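Local coordinates for membrane-associated protein VP24 (Marburg virus - Musoke, Kenya, 1980, PDB 4OR8), which may act as a minor matrix protein, with a role in assembling the viral nucleocapsid and in virion budding, at residues Gln84-Arg87 with Asn88-His92; Glu194-Thr198 with Gly199-Ile203; Ile204-Asn208 with Met209-Val213. All coordinates share one frame; numbering follows the deposited sequence.

In the fold
All three contacts are local, and they follow one another along the chain. Contact 1 is the helix 84-89 and the break before helix 91-94. Contacts 2 and 3 are successive beta hairpins of one mixed sheet. They share strand 201-206, and their centres are about 17 Å apart. Contact 1 leans on contact 3, with centres about 14 Å apart. There Phe90 CE1 packs on Leu212 CD2 at 3.8 Å. Contacts 1 and 2 do not touch, and their nearest atoms are about 7 Å apart. Each contact also meets the second subunit, so the helix and both hairpins contribute to the interface between the two copies in the crystal assembly.

Contact 1 of 3, residues Gln84-Arg87 with Asn88-His92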
loop_
_atom_site.group_PDB
_atom_site.type_symbol
_atom_site.label_atom_id
_atom_site.label_comp_id
_atom_site.label_asym_id
_atom_site.label_seq_id
_atom_site.Cartn_x
_atom_site.Cartn_y
_atom_site.Cartn_z
ATOM N N GLN B 84 1.222 9.139 18.656
ATOM C CA GLN B 84 2.264 9.044 19.670
ATOM C C GLN B 84 2.759 7.615 19.869
ATOM O O GLN B 84 3.936 7.394 20.152
ATOM C CB GLN B 84 1.797 9.646 20.998
ATOM C CG GLN B 84 1.626 11.160 20.968
ATOM C CD GLN B 84 2.948 11.924 21.003
ATOM O OE1 GLN B 84 4.010 11.393 20.664
ATOM N NE2 GLN B 84 2.882 13.183 21.422
ATOM N N GLN B 85 1.859 6.650 19.715
ATOM C CA GLN B 85 2.235 5.248 19.816
ATOM C C GLN B 85 3.249 4.902 18.729
ATOM O O GLN B 85 4.222 4.183 18.973
ATOM C CB GLN B 85 1.004 4.352 19.694
ATOM C CG GLN B 85 1.303 2.873 19.866
ATOM C CD GLN B 85 0.064 2.006 19.740
ATOM O OE1 GLN B 85 -0.967 2.444 19.227
ATOM N NE2 GLN B 85 0.158 0.768 20.214
ATOM N N THR B 86 3.016 5.433 17.532
ATOM C CA THR B 86 3.911 5.220 16.402
ATOM C C THR B 86 5.294 5.795 16.689
ATOM O O THR B 86 6.311 5.141 16.449
ATOM C CB THR B 86 3.349 5.854 15.114
ATOM O OG1 THR B 86 2.062 5.293 14.823
ATOM C CG2 THR B 86 4.279 5.601 13.944
ATOM N N ARG B 87 5.325 7.015 17.212
ATOM C CA ARG B 87 6.581 7.662 17.570
ATOM C C ARG B 87 7.332 6.871 18.643
ATOM O O ARG B 87 8.561 6.778 18.612
ATOM C CB ARG B 87 6.337 9.098 18.041
ATOM C CG ARG B 87 5.626 9.974 17.020
ATOM C CD ARG B 87 5.626 11.438 17.442
ATOM N NE ARG B 87 6.968 12.017 17.435
ATOM C CZ ARG B 87 7.610 12.443 18.520
ATOM N NH1 ARG B 87 7.031 12.365 19.710
ATOM N NH2 ARG B 87 8.828 12.953 18.415
ATOM N N ASN B 88 6.591 6.295 19.584
ATOM C CA ASN B 88 7.200 5.487 20.634
ATOM C C ASN B 88 7.765 4.176 20.100
ATOM O O ASN B 88 8.855 3.755 20.481
ATOM C CB ASN B 88 6.202 5.209 21.759
ATOM C CG ASN B 88 5.730 6.475 22.444
ATOM O OD1 ASN B 88 4.574 6.579 22.857
ATOM N ND2 ASN B 88 6.623 7.450 22.562
ATOM N N LEU B 89 7.017 3.532 19.213
ATOM C CA LEU B 89 7.460 2.277 18.621
ATOM C C LEU B 89 8.769 2.467 17.856
ATOM O O LEU B 89 9.677 1.642 17.953
ATOM C CB LEU B 89 6.381 1.717 17.699
ATOM C CG LEU B 89 6.666 0.355 17.073
ATOM C CD1 LEU B 89 6.868 -0.704 18.148
ATOM C CD2 LEU B 89 5.532 -0.027 16.137
ATOM N N PHE B 90 8.861 3.561 17.103
ATOM C CA PHE B 90 10.073 3.884 16.359
ATOM C C PHE B 90 10.759 5.112 16.953
ATOM O O PHE B 90 10.886 6.142 16.290
ATOM C CB PHE B 90 9.752 4.147 14.884
ATOM C CG PHE B 90 8.963 3.053 14.223
ATOM C CD1 PHE B 90 9.605 1.969 13.645
ATOM C CD2 PHE B 90 7.580 3.115 14.163
ATOM C CE1 PHE B 90 8.883 0.964 13.031
ATOM C CE2 PHE B 90 6.851 2.112 13.549
ATOM C CZ PHE B 90 7.503 1.036 12.982
ATOM N N SER B 91 11.204 4.993 18.201
ATOM C CA SER B 91 11.838 6.100 18.911
ATOM C C SER B 91 13.095 6.604 18.211
ATOM O O SER B 91 13.277 7.806 18.027
ATOM C CB SER B 91 12.188 5.676 20.339
ATOM O OG SER B 91 11.036 5.243 21.040
ATOM N N HIS B 92 13.957 5.672 17.823
ATOM C CA HIS B 92 15.225 5.994 17.176
ATOM C C HIS B 92 15.022 6.732 15.856
ATOM O O HIS B 92 15.934 7.389 15.355
ATOM C CB HIS B 92 16.010 4.710 16.925
ATOM C CG HIS B 92 15.179 3.610 16.347
ATOM N ND1 HIS B 92 14.340 2.831 17.113
ATOM C CD2 HIS B 92 15.042 3.171 15.073
ATOM C CE1 HIS B 92 13.728 1.954 16.338
ATOM N NE2 HIS B 92 14.137 2.138 15.096
#
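Asn88 lies one turn after Gln84 on helix 84-89, a short alpha-helix. Its backbone Asn88 N donates to Gln84 O over 2.9 Å. Leu89 N bonds to Gln85 O in the same way, and Phe90 N reaches Thr86 O at 3.1 Å. These are the regular bonds between residues four apart. The run then breaks. Phe90 leaves helical backbone angles with psi 63° and takes the N-cap position of helix 91-94. Arg87 O is not hydrogen-bonded to Ser91 N, and instead faces Ser91 CA in a CA-H...O contact of 3.4 Å. Ser91 OG turns back to Asn88 O at 2.7 Å, which ties the start of the new helix to the end of the old one.

The side chain of Asn88 lies back along the helix, with CB 3.5 Å from Gln84 O. The side chain of Arg87 leads away from residues 88-92, while its backbone O faces Ser91. A bend at chi3 (67°) brings the guanidinium edge, in plane, to the amide of Gln84. The bond from Arg87 NH1 to Gln84 OE1 is weak, at 3.3 Å. Arg87 NE bonds to Leu74 O and NH2 to Phe94 O. Two sound bonds and one weak one probably restrain the rotation of the group.

Thr86 faces the second subunit, where Gln253 of that chain bonds to its OG1. Tyr22 of the second subunit meets the Phe90 ring. In Thr86, chi1 of -58° sets OG1 beside the backbone N and turns CG2 toward the ring, 4.1 Å from Phe90 CD2. Thr86 O sits at the edge of this ring, near its plane, 3.3 Å from Phe90 CD2.

Contact 2 of 3, residues Glu194-Thr198 with Gly199-Ile203; sequences EIKLT and GQQII
Ile195 and Ile202 form a hydrogen-bonded antiparallel pair. Ile195 N donates to Ile202 O at 2.9 Å, and Ile202 N returns a bond to Ile195 O at 2.8 Å. Their side chains lie side by side on one face of the sheet. With chi1 at -168°, Ile195 points CG1 away from its backbone N and holds CG2 over the neighbouring strand, 3.8 Å from Ile202 CB.

Two non-hydrogen-bonded pairs use the other face. Glu194 runs alongside Ile203, with Glu194 CG 3.6 Å from Ile203 CG1. The carboxylate extends past this apolar contact to Ser19 of the second subunit, which bonds to OE2. Lys196 lies alongside Gln201, and Lys196 CE comes to 3.7 Å from Gln201 NE2. A bend at chi2 (81°) folds the lysine chain back toward that amide.

The chain reverses through Thr198 and Gly199. Both have positive phi, close to a type I' turn. Leu197 and Gln200 close the loop with two weak bonds, Gln200 N to Leu197 O at 3.2 Å and Leu197 N to Gln200 O at 3.4 Å. Thr198 OG1 also donates to Leu197 O, at 2.7 Å and from above the carbonyl plane.

Around this shell, Leu141 of helix 127-142 packs on Leu197 and Ile202. Strand 210-221 bonds to the backbone of Gln201 and Ile203, and at Glu194 a strand of the second subunit continues the sheet. The arrangement is a tight beta hairpin closed by a type I'-like turn at Thr198-Gly199, at the edge of the chain's mixed sheet.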
loop_
_atom_site.group_PDB
_atom_site.type_symbol
_atom_site.label_atom_id
_atom_site.label_comp_id
_atom_site.label_asym_id
_atom_site.label_seq_id
_atom_site.Cartn_x
_atom_site.Cartn_y
_atom_site.Cartn_z
ATOM N N GLU B 194 15.834 -8.053 9.215
ATOM C CA GLU B 194 17.081 -7.362 9.521
ATOM C C GLU B 194 18.249 -8.008 8.801
ATOM O O GLU B 194 18.249 -9.208 8.548
ATOM C CB GLU B 194 17.343 -7.356 11.023
ATOM C CG GLU B 194 16.190 -6.822 11.842
ATOM C CD GLU B 194 16.560 -6.623 13.292
ATOM O OE1 GLU B 194 17.765 -6.713 13.612
ATOM O OE2 GLU B 194 15.648 -6.380 14.110
ATOM N N ILE B 195 19.248 -7.198 8.477
ATOM C CA ILE B 195 20.434 -7.687 7.797
ATOM C C ILE B 195 21.596 -6.722 8.023
ATOM O O ILE B 195 21.386 -5.525 8.224
ATOM C CB ILE B 195 20.162 -7.873 6.283
ATOM C CG1 ILE B 195 21.295 -8.650 5.612
ATOM C CG2 ILE B 195 19.937 -6.533 5.604
ATOM C CD1 ILE B 195 21.007 -9.024 4.181
ATOM N N LYS B 196 22.815 -7.251 8.031
ATOM C CA LYS B 196 24.013 -6.419 8.016
ATOM C C LYS B 196 24.687 -6.557 6.659
ATOM O O LYS B 196 24.884 -7.667 6.173
ATOM C CB LYS B 196 24.991 -6.822 9.120
ATOM C CG LYS B 196 24.659 -6.285 10.500
ATOM C CD LYS B 196 23.599 -7.126 11.191
ATOM C CE LYS B 196 23.466 -6.748 12.656
ATOM N NZ LYS B 196 22.419 -7.553 13.341
ATOM N N LEU B 197 25.028 -5.431 6.046
ATOM C CA LEU B 197 25.675 -5.437 4.740
ATOM C C LEU B 197 26.671 -4.288 4.628
ATOM O O LEU B 197 26.309 -3.124 4.804
ATOM C CB LEU B 197 24.636 -5.347 3.618
ATOM C CG LEU B 197 23.772 -6.581 3.333
ATOM C CD1 LEU B 197 22.725 -6.286 2.265
ATOM C CD2 LEU B 197 24.637 -7.763 2.922
ATOM N N THR B 198 27.923 -4.634 4.337
ATOM C CA THR B 198 29.008 -3.664 4.162
ATOM C C THR B 198 29.109 -2.620 5.275
ATOM O O THR B 198 29.324 -1.438 5.009
ATOM C CB THR B 198 28.926 -2.951 2.796
ATOM O OG1 THR B 198 27.766 -2.111 2.759
ATOM C CG2 THR B 198 28.855 -3.968 1.668
ATOM N N GLY B 199 28.951 -3.062 6.517
ATOM C CA GLY B 199 29.147 -2.195 7.664
ATOM C C GLY B 199 27.992 -1.258 7.974
ATOM O O GLY B 199 28.205 -0.155 8.482
ATOM N N GLN B 200 26.770 -1.686 7.673
ATOM C CA GLN B 200 25.596 -0.907 8.051
ATOM C C GLN B 200 24.344 -1.756 8.253
ATOM O O GLN B 200 23.913 -2.482 7.354
ATOM C CB GLN B 200 25.341 0.238 7.063
ATOM C CG GLN B 200 25.236 -0.161 5.603
ATOM C CD GLN B 200 25.177 1.053 4.693
ATOM O OE1 GLN B 200 26.101 1.867 4.669
ATOM N NE2 GLN B 200 24.084 1.190 3.954
ATOM N N GLN B 201 23.767 -1.654 9.448
ATOM C CA GLN B 201 22.597 -2.441 9.809
ATOM C C GLN B 201 21.346 -1.944 9.093
ATOM O O GLN B 201 20.938 -0.797 9.263
ATOM C CB GLN B 201 22.376 -2.402 11.320
ATOM C CG GLN B 201 21.436 -3.483 11.822
ATOM C CD GLN B 201 21.042 -3.290 13.271
ATOM O OE1 GLN B 201 20.741 -2.175 13.703
ATOM N NE2 GLN B 201 21.043 -4.378 14.033
ATOM N N ILE B 202 20.735 -2.815 8.299
ATOM C CA ILE B 202 19.538 -2.457 7.549
ATOM C C ILE B 202 18.316 -3.208 8.072
ATOM O O ILE B 202 18.352 -4.425 8.238
ATOM C CB ILE B 202 19.715 -2.747 6.050
ATOM C CG1 ILE B 202 20.956 -2.030 5.517
ATOM C CG2 ILE B 202 18.476 -2.333 5.270
ATOM C CD1 ILE B 202 21.232 -2.297 4.056
ATOM N N ILE B 203 17.238 -2.472 8.332
ATOM C CA ILE B 203 16.004 -3.063 8.840
ATOM C C ILE B 203 14.782 -2.654 8.019
ATOM O O ILE B 203 14.481 -1.469 7.882
ATOM C CB ILE B 203 15.765 -2.689 10.313
ATOM C CG1 ILE B 203 16.800 -3.374 11.208
ATOM C CG2 ILE B 203 14.364 -3.087 10.739
ATOM C CD1 ILE B 203 17.727 -2.423 11.926
#

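Contact 3 of 3, residues Ile204-Asn208 with Met209-Val213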
loop_
_atom_site.group_PDB
_atom_site.type_symbol
_atom_site.label_atom_id
_atom_site.label_comp_id
_atom_site.label_asym_id
_atom_site.label_seq_id
_atom_site.Cartn_x
_atom_site.Cartn_y
_atom_site.Cartn_z
ATOM N N ILE B 204 14.078 -3.645 7.485
ATOM C CA ILE B 204 12.867 -3.402 6.709
ATOM C C ILE B 204 11.630 -3.875 7.466
ATOM O O ILE B 204 11.493 -5.056 7.769
ATOM C CB ILE B 204 12.924 -4.119 5.354
ATOM C CG1 ILE B 204 14.155 -3.663 4.572
ATOM C CG2 ILE B 204 11.648 -3.869 4.558
ATOM C CD1 ILE B 204 14.442 -4.501 3.350
ATOM N N THR B 205 10.729 -2.947 7.761
ATOM C CA THR B 205 9.537 -3.256 8.539
ATOM C C THR B 205 8.263 -2.945 7.755
ATOM O O THR B 205 8.144 -1.883 7.138
ATOM C CB THR B 205 9.522 -2.460 9.854
ATOM O OG1 THR B 205 10.714 -2.742 10.596
ATOM C CG2 THR B 205 8.311 -2.824 10.692
ATOM N N ARG B 206 7.311 -3.870 7.775
ATOM C CA ARG B 206 6.041 -3.633 7.105
ATOM C C ARG B 206 5.077 -2.842 7.986
ATOM O O ARG B 206 4.760 -3.248 9.106
ATOM C CB ARG B 206 5.392 -4.943 6.661
ATOM C CG ARG B 206 4.102 -4.731 5.898
ATOM C CD ARG B 206 3.545 -6.030 5.352
ATOM N NE ARG B 206 2.469 -5.771 4.398
ATOM C CZ ARG B 206 1.898 -6.701 3.640
ATOM N NH1 ARG B 206 2.295 -7.965 3.721
ATOM N NH2 ARG B 206 0.930 -6.366 2.799
ATOM N N VAL B 207 4.623 -1.706 7.470
ATOM C CA VAL B 207 3.588 -0.923 8.122
ATOM C C VAL B 207 2.343 -0.919 7.236
ATOM O O VAL B 207 2.339 -1.527 6.170
ATOM C CB VAL B 207 4.058 0.519 8.401
ATOM C CG1 VAL B 207 5.068 0.532 9.526
ATOM C CG2 VAL B 207 4.646 1.151 7.139
ATOM N N ASN B 208 1.289 -0.242 7.678
ATOM C CA ASN B 208 0.059 -0.171 6.898
ATOM C C ASN B 208 0.248 0.512 5.546
ATOM O O ASN B 208 -0.437 0.185 4.575
ATOM C CB ASN B 208 -1.039 0.543 7.688
ATOM C CG ASN B 208 -1.548 -0.280 8.851
ATOM O OD1 ASN B 208 -1.604 -1.507 8.780
ATOM N ND2 ASN B 208 -1.924 0.395 9.934
ATOM N N MET B 209 1.180 1.456 5.491
ATOM C CA MET B 209 1.387 2.256 4.287
ATOM C C MET B 209 2.337 1.590 3.303
ATOM O O MET B 209 2.374 1.936 2.123
ATOM C CB MET B 209 1.904 3.648 4.653
ATOM C CG MET B 209 0.901 4.478 5.427
ATOM S SD MET B 209 1.441 6.177 5.665
ATOM C CE MET B 209 1.772 6.667 3.975
ATOM N N GLY B 210 3.103 0.627 3.793
ATOM C CA GLY B 210 4.072 -0.057 2.964
ATOM C C GLY B 210 5.234 -0.563 3.789
ATOM O O GLY B 210 5.044 -1.106 4.873
ATOM N N PHE B 211 6.443 -0.373 3.282
ATOM C CA PHE B 211 7.623 -0.893 3.951
ATOM C C PHE B 211 8.546 0.221 4.409
ATOM O O PHE B 211 9.043 1.003 3.604
ATOM C CB PHE B 211 8.363 -1.869 3.039
ATOM C CG PHE B 211 7.541 -3.059 2.643
ATOM C CD1 PHE B 211 7.472 -4.171 3.463
ATOM C CD2 PHE B 211 6.825 -3.060 1.458
ATOM C CE1 PHE B 211 6.713 -5.268 3.106
ATOM C CE2 PHE B 211 6.063 -4.153 1.093
ATOM C CZ PHE B 211 6.007 -5.260 1.920
ATOM N N LEU B 212 8.760 0.292 5.715
ATOM C CA LEU B 212 9.671 1.269 6.287
ATOM C C LEU B 212 11.091 0.734 6.173
ATOM O O LEU B 212 11.421 -0.292 6.762
ATOM C CB LEU B 212 9.316 1.529 7.751
ATOM C CG LEU B 212 9.715 2.876 8.355
ATOM C CD1 LEU B 212 9.115 4.029 7.563
ATOM C CD2 LEU B 212 9.282 2.945 9.809
ATOM N N VAL B 213 11.923 1.421 5.397
ATOM C CA VAL B 213 13.304 1.000 5.201
ATOM C C VAL B 213 14.243 1.854 6.042
ATOM O O VAL B 213 14.356 3.061 5.833
ATOM C CB VAL B 213 13.718 1.083 3.724
ATOM C CG1 VAL B 213 15.189 0.741 3.569
ATOM C CG2 VAL B 213 12.855 0.155 2.879
HETATM O O HOH W 1 12.326 -0.586 9.682
#
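Leu212 O is gripped by Thr205 N and by a CA-H group, with a water close by. Thr205 N donates to Leu212 O at 2.9 Å in a nearly straight bond. Ile204 CA adds a CA-H...O contact with Leu212 O. The water lies 3.1 Å from Leu212 O and probably shares its protons among several acceptors. It also bonds to Thr205 OG1. This is the beta hairpin of strands 201-206 and 210-221, and Leu212 N completes the pair by donating to Thr205 O at 2.7 Å. Thr205 OG1 has a further partner in Ser192 OG of the adjacent strand 192-196.

Asn208 and Met209 make the turn, with backbone angles close to type I. Val207 N donates to Gly210 O at 2.7 Å. The return bond, Gly210 N to Val207 O, is longer at 3.3 Å, and its donor stands above the carbonyl plane. At the phi of Gly210, 152°, a side chain would be jammed against the carbonyl O of Met209, so the position calls for glycine.

Arg206 and Phe211 share a face with Ile204 and Val213. A chi1 of -177° starts the extended Arg206 chain on its way past the phenyl ring. Arg206 CB is 3.8 Å from Phe211 CE1. The guanidinium is inclined 36° to the ring. Beyond it, Arg206 NH1 bonds to Leu181 O, and NH2 forms a salt bridge with Glu240. Phe179 meets the Phe211 ring edge-to-face, and Leu111 of helix 104-115 packs against Ile204 and Val213. Nearer the strand backbone, Ile204 CG2 rests on Phe211 CB at 4.1 Å.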